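Local coordinates for stringent starvation protein A homolog (Haemophilus influenzae, PDB 3LYK) that probably forms an equimolar complex with the RNA polymerase holoenzyme, but not with the core enzyme, and belongs to the glutathione S-transferase superfamily, at residues 47-52 with 57-62; 123-128 with 165-170. One frame throughout, in Å; residues are numbered along the deposited sequence.

Interaction 1: residues 47-52 with 57-62; sequences MELNPY and TLVDRD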
loop_
_atom_site.group_PDB
_atom_site.type_symbol
_atom_site.label_atom_id
_atom_site.label_comp_id
_atom_site.label_asym_id
_atom_site.label_seq_id
_atom_site.Cartn_x
_atom_site.Cartn_y
_atom_site.Cartn_z
HETATM N N MSE B 47 20.559 8.982 2.683
HETATM C CA MSE B 47 21.033 7.929 1.745
HETATM C C MSE B 47 21.589 6.662 2.440
HETATM O O MSE B 47 21.346 5.567 1.985
HETATM C CB MSE B 47 22.091 8.472 0.770
HETATM C CG MSE B 47 21.651 9.721 0.028
HETATM SE SE MSE B 47 19.952 9.495 -0.917
HETATM C CE MSE B 47 20.253 7.795 -1.898
ATOM N N GLU B 48 22.334 6.859 3.518
ATOM C CA GLU B 48 22.862 5.819 4.388
ATOM C C GLU B 48 21.733 4.940 4.986
ATOM O O GLU B 48 21.859 3.717 5.042
ATOM C CB GLU B 48 23.580 6.511 5.535
ATOM C CG GLU B 48 24.990 6.059 5.834
ATOM C CD GLU B 48 25.854 7.229 6.372
ATOM O OE1 GLU B 48 26.863 7.592 5.697
ATOM O OE2 GLU B 48 25.509 7.812 7.445
ATOM N N LEU B 49 20.638 5.573 5.409
ATOM C CA LEU B 49 19.555 4.901 6.114
ATOM C C LEU B 49 18.502 4.354 5.152
ATOM O O LEU B 49 17.942 3.295 5.398
ATOM C CB LEU B 49 18.924 5.842 7.150
ATOM C CG LEU B 49 19.832 6.342 8.284
ATOM C CD1 LEU B 49 19.276 7.575 8.985
ATOM C CD2 LEU B 49 20.133 5.250 9.314
ATOM N N ASN B 50 18.242 5.080 4.063
ATOM C CA ASN B 50 17.240 4.725 3.066
ATOM C C ASN B 50 17.851 4.883 1.670
ATOM O O ASN B 50 17.863 5.985 1.109
ATOM C CB ASN B 50 15.953 5.580 3.221
ATOM C CG ASN B 50 14.929 5.326 2.111
ATOM O OD1 ASN B 50 15.084 4.380 1.333
ATOM N ND2 ASN B 50 13.859 6.165 2.034
ATOM N N PRO B 51 18.313 3.756 1.078
ATOM C CA PRO B 51 19.014 3.873 -0.204
ATOM C C PRO B 51 18.108 4.286 -1.361
ATOM O O PRO B 51 18.625 4.701 -2.390
ATOM C CB PRO B 51 19.662 2.485 -0.406
ATOM C CG PRO B 51 18.664 1.490 0.351
ATOM C CD PRO B 51 18.245 2.352 1.578
ATOM N N TYR B 52 16.788 4.203 -1.224
ATOM C CA TYR B 52 15.919 4.707 -2.290
ATOM C C TYR B 52 15.891 6.237 -2.278
ATOM O O TYR B 52 15.442 6.856 -3.237
ATOM C CB TYR B 52 14.491 4.156 -2.194
ATOM C CG TYR B 52 14.450 2.629 -2.170
ATOM C CD1 TYR B 52 14.370 1.875 -3.363
ATOM C CD2 TYR B 52 14.534 1.947 -0.963
ATOM C CE1 TYR B 52 14.351 0.461 -3.333
ATOM C CE2 TYR B 52 14.522 0.543 -0.915
ATOM C CZ TYR B 52 14.424 -0.202 -2.099
ATOM O OH TYR B 52 14.418 -1.597 -1.986
ATOM N N THR B 57 10.809 9.560 5.434
ATOM C CA THR B 57 11.499 8.441 6.030
ATOM C C THR B 57 11.526 8.701 7.543
ATOM O O THR B 57 11.950 9.797 7.984
ATOM C CB THR B 57 12.941 8.332 5.497
ATOM O OG1 THR B 57 12.911 7.962 4.122
ATOM C CG2 THR B 57 13.716 7.302 6.243
ATOM N N LEU B 58 11.007 7.740 8.320
ATOM C CA LEU B 58 10.917 7.840 9.776
ATOM C C LEU B 58 11.957 6.910 10.317
ATOM O O LEU B 58 12.028 5.768 9.864
ATOM C CB LEU B 58 9.534 7.406 10.301
ATOM C CG LEU B 58 9.333 7.459 11.822
ATOM C CD1 LEU B 58 9.333 8.945 12.221
ATOM C CD2 LEU B 58 7.984 6.771 12.170
ATOM N N VAL B 59 12.776 7.397 11.248
ATOM C CA VAL B 59 13.887 6.644 11.800
ATOM C C VAL B 59 13.694 6.638 13.300
ATOM O O VAL B 59 13.618 7.688 13.940
ATOM C CB VAL B 59 15.251 7.274 11.486
ATOM C CG1 VAL B 59 16.385 6.475 12.129
ATOM C CG2 VAL B 59 15.467 7.346 9.971
ATOM N N ASP B 60 13.614 5.439 13.858
ATOM C CA ASP B 60 13.514 5.293 15.293
ATOM C C ASP B 60 14.580 4.347 15.741
ATOM O O ASP B 60 14.446 3.147 15.540
ATOM C CB ASP B 60 12.175 4.707 15.694
ATOM C CG ASP B 60 11.990 4.678 17.221
ATOM O OD1 ASP B 60 13.007 4.690 17.979
ATOM O OD2 ASP B 60 10.818 4.651 17.653
ATOM N N ARG B 61 15.619 4.889 16.367
ATOM C CA ARG B 61 16.775 4.108 16.774
ATOM C C ARG B 61 17.263 3.351 15.565
ATOM O O ARG B 61 17.748 3.961 14.618
ATOM C CB ARG B 61 16.433 3.152 17.934
ATOM C CG ARG B 61 16.331 3.840 19.318
ATOM C CD ARG B 61 15.718 2.886 20.332
ATOM N NE ARG B 61 16.558 1.699 20.555
ATOM C CZ ARG B 61 16.985 1.261 21.744
ATOM N NH1 ARG B 61 17.738 0.169 21.805
ATOM N NH2 ARG B 61 16.650 1.888 22.876
ATOM N N ASP B 62 17.097 2.027 15.587
ATOM C CA ASP B 62 17.566 1.173 14.519
ATOM C C ASP B 62 16.535 0.981 13.389
ATOM O O ASP B 62 16.898 0.584 12.288
ATOM C CB ASP B 62 17.999 -0.190 15.098
ATOM C CG ASP B 62 17.314 -0.504 16.440
ATOM O OD1 ASP B 62 16.060 -0.334 16.550
ATOM O OD2 ASP B 62 18.042 -0.899 17.397
#
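With CG of Asn50 turned anti to the backbone N (chi1 175°) and OG1 of Thr57 held anti to the carbonyl carbon, the amide and the hydroxyl face each other across the gap between helix 44-49 and strand 57-60. Asn50 ND2 gives a hydrogen bond of 2.9 Å to Thr57 OG1. The acceptor lies close to the amide plane and the bond is bent moderately, to 156° at the hydrogen. The other end of the same amide folds back on its own chain: Asn50 OD1 accepts from Tyr52 N at 3.1 Å, an Asx turn in which the donor sits above the carbonyl plane. Asn50 is also where the chain leaves the helix, so one buried side chain bridges the helix exit and the strand. In the thioredoxin-like N-terminal domain of the GST superfamily, the contact spans the loop between helix 44-49 and strand 57-60, which runs antiparallel to strand 3-11. Thr54 adds two further bonds, its carbonyl O to Thr57 OG1 and its hydroxyl to Asn50 ND2, which should limit rotation of both groups. Nearer the surface, Leu49 CD1 meets Val59 CG2 at 3.9 Å, the two side chains crossing at about a right angle. Phe66 and Val64 of the neighbouring strand 63-66 pack against Asn50 and Leu49 respectively, while Tyr52 OH bonds to Asp105 and Arg101 of the second subunit.

Interaction 2: residues 123-128 with 165-170; sequences SALKQL and KHLGVE
Leu125 reaches from helix 118-134 and lays its CD2 methyl against Val169 CG2, 3.9 Å away, with the two side chains set at a slant to each other. With CG anti to the carbonyl carbon (chi1 -65°), the branch extends from the helix toward the loop, where CD2 also comes to 4.3 Å from Leu167 CB. The second methyl, Leu125 CD1, comes to 4.2 Å from the carbonyl oxygen of Leu167. One leucine thus touches both residues that flank Gly168, and dispersion between methyl and methylene groups carries the contact, without a hydrogen bond between the segments. Segment 165-170 leads out of helix 152-165, in the helical C-terminal domain of the GST superfamily. The helix closes with a Schellman motif in which Gly168 takes a positive phi of 100°, and Gly168 N returns to Lys165 O at 3.1 Å in a type I turn. On either side of Gly168 in sequence, Leu167 and Val169 both point their CB atoms toward the helix carrying Leu125. Leu164 of helix 152-165 packs on both Leu125 and Val169, and Ala113 of helix 89-115 also meets Leu125. Lys129, one turn beyond Leu125 on the same helix, donates from NZ to the carbonyl O of Glu170, a polar tie beside the apolar contact.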
loop_
_atom_site.group_PDB
_atom_site.type_symbol
_atom_site.label_atom_id
_atom_site.label_comp_id
_atom_site.label_asym_id
_atom_site.label_seq_id
_atom_site.Cartn_x
_atom_site.Cartn_y
_atom_site.Cartn_z
ATOM N N SER B 123 -6.731 23.132 -16.166
ATOM C CA SER B 123 -7.548 21.973 -16.472
ATOM C C SER B 123 -7.597 21.022 -15.246
ATOM O O SER B 123 -8.666 20.529 -14.868
ATOM C CB SER B 123 -6.995 21.333 -17.750
ATOM O OG SER B 123 -7.131 19.936 -17.772
ATOM N N ALA B 124 -6.446 20.811 -14.603
ATOM C CA ALA B 124 -6.376 19.998 -13.376
ATOM C C ALA B 124 -7.217 20.598 -12.244
ATOM O O ALA B 124 -8.028 19.896 -11.625
ATOM C CB ALA B 124 -4.945 19.813 -12.959
ATOM N N LEU B 125 -7.073 21.903 -12.005
ATOM C CA LEU B 125 -7.883 22.590 -10.995
ATOM C C LEU B 125 -9.391 22.481 -11.211
ATOM O O LEU B 125 -10.147 22.222 -10.260
ATOM C CB LEU B 125 -7.488 24.056 -10.853
ATOM C CG LEU B 125 -6.077 24.364 -10.335
ATOM C CD1 LEU B 125 -5.811 25.871 -10.330
ATOM C CD2 LEU B 125 -5.852 23.768 -8.932
ATOM N N LYS B 126 -9.839 22.665 -12.450
ATOM C CA LYS B 126 -11.269 22.551 -12.727
ATOM C C LYS B 126 -11.759 21.126 -12.500
ATOM O O LYS B 126 -12.843 20.915 -11.942
ATOM C CB LYS B 126 -11.608 22.999 -14.155
ATOM C CG LYS B 126 -13.132 23.162 -14.398
ATOM C CD LYS B 126 -13.425 24.285 -15.407
ATOM C CE LYS B 126 -13.070 23.863 -16.850
ATOM N NZ LYS B 126 -14.232 23.166 -17.458
ATOM N N GLN B 127 -10.957 20.156 -12.926
ATOM C CA GLN B 127 -11.304 18.760 -12.738
ATOM C C GLN B 127 -11.414 18.386 -11.243
ATOM O O GLN B 127 -12.391 17.756 -10.831
ATOM C CB GLN B 127 -10.310 17.848 -13.473
ATOM C CG GLN B 127 -10.897 16.447 -13.799
ATOM C CD GLN B 127 -9.835 15.328 -13.822
ATOM O OE1 GLN B 127 -8.788 15.462 -14.448
ATOM N NE2 GLN B 127 -10.117 14.223 -13.137
ATOM N N LEU B 128 -10.423 18.778 -10.438
ATOM C CA LEU B 128 -10.460 18.488 -8.980
ATOM C C LEU B 128 -11.627 19.162 -8.294
ATOM O O LEU B 128 -12.315 18.563 -7.471
ATOM C CB LEU B 128 -9.154 18.896 -8.299
ATOM C CG LEU B 128 -8.066 17.830 -8.370
ATOM C CD1 LEU B 128 -6.766 18.386 -7.855
ATOM C CD2 LEU B 128 -8.467 16.555 -7.604
ATOM N N LYS B 165 -6.746 24.873 -1.584
ATOM C CA LYS B 165 -6.969 26.214 -1.038
ATOM C C LYS B 165 -5.809 27.178 -1.433
ATOM O O LYS B 165 -6.070 28.259 -1.926
ATOM C CB LYS B 165 -7.187 26.205 0.479
ATOM C CG LYS B 165 -7.702 27.553 1.052
ATOM C CD LYS B 165 -8.022 27.473 2.561
ATOM C CE LYS B 165 -8.600 28.807 3.095
ATOM N NZ LYS B 165 -7.543 29.885 3.149
ATOM N N HIS B 166 -4.561 26.750 -1.268
ATOM C CA HIS B 166 -3.412 27.606 -1.530
ATOM C C HIS B 166 -3.032 27.725 -2.986
ATOM O O HIS B 166 -2.111 28.450 -3.325
ATOM C CB HIS B 166 -2.217 27.218 -0.641
ATOM C CG HIS B 166 -2.506 27.455 0.804
ATOM N ND1 HIS B 166 -3.275 26.586 1.551
ATOM C CD2 HIS B 166 -2.284 28.535 1.594
ATOM C CE1 HIS B 166 -3.458 27.090 2.762
ATOM N NE2 HIS B 166 -2.852 28.265 2.819
ATOM N N LEU B 167 -3.753 27.017 -3.842
ATOM C CA LEU B 167 -3.598 27.190 -5.268
ATOM C C LEU B 167 -4.703 28.088 -5.812
ATOM O O LEU B 167 -4.781 28.302 -7.007
ATOM C CB LEU B 167 -3.583 25.840 -5.989
ATOM C CG LEU B 167 -2.282 25.062 -5.841
ATOM C CD1 LEU B 167 -2.468 23.588 -6.315
ATOM C CD2 LEU B 167 -1.173 25.734 -6.611
ATOM N N GLY B 168 -5.552 28.597 -4.931
ATOM C CA GLY B 168 -6.580 29.559 -5.329
ATOM C C GLY B 168 -7.979 29.014 -5.528
ATOM O O GLY B 168 -8.894 29.772 -5.792
ATOM N N VAL B 169 -8.161 27.703 -5.409
ATOM C CA VAL B 169 -9.497 27.102 -5.443
ATOM C C VAL B 169 -10.400 27.690 -4.353
ATOM O O VAL B 169 -10.002 27.800 -3.200
ATOM C CB VAL B 169 -9.396 25.560 -5.285
ATOM C CG1 VAL B 169 -10.788 24.897 -5.245
ATOM C CG2 VAL B 169 -8.606 25.021 -6.415
ATOM N N GLU B 170 -11.615 28.061 -4.732
ATOM C CA GLU B 170 -12.628 28.597 -3.808
ATOM C C GLU B 170 -13.931 27.892 -4.157
ATOM O O GLU B 170 -14.333 27.896 -5.304
ATOM C CB GLU B 170 -12.760 30.127 -3.977
ATOM C CG GLU B 170 -11.489 30.925 -3.526
ATOM C CD GLU B 170 -11.598 32.472 -3.674
ATOM O OE1 GLU B 170 -12.644 32.977 -4.141
ATOM O OE2 GLU B 170 -10.626 33.189 -3.323
#

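Interactions 1 and 2 each lie wholly within one of the two GST domains, and neither bridges them. They follow one another in series, the first complete within the N-terminal domain before the second begins in the C-terminal one. Their centres lie 35 Å apart on opposite sides of the chain's centre, and their nearest atoms are about 22 Å apart. Interaction 1 packs the end of helix 44-49 and the residue after it on strand 57-60, an inner strand of the mixed sheet; interaction 2 belongs to the helices, joining helix 118-134 to the loop after helix 152-165. Segment 47-52 also reaches the second subunit through Tyr52, whereas 123-128 and 165-170 touch no other chain of the assembly.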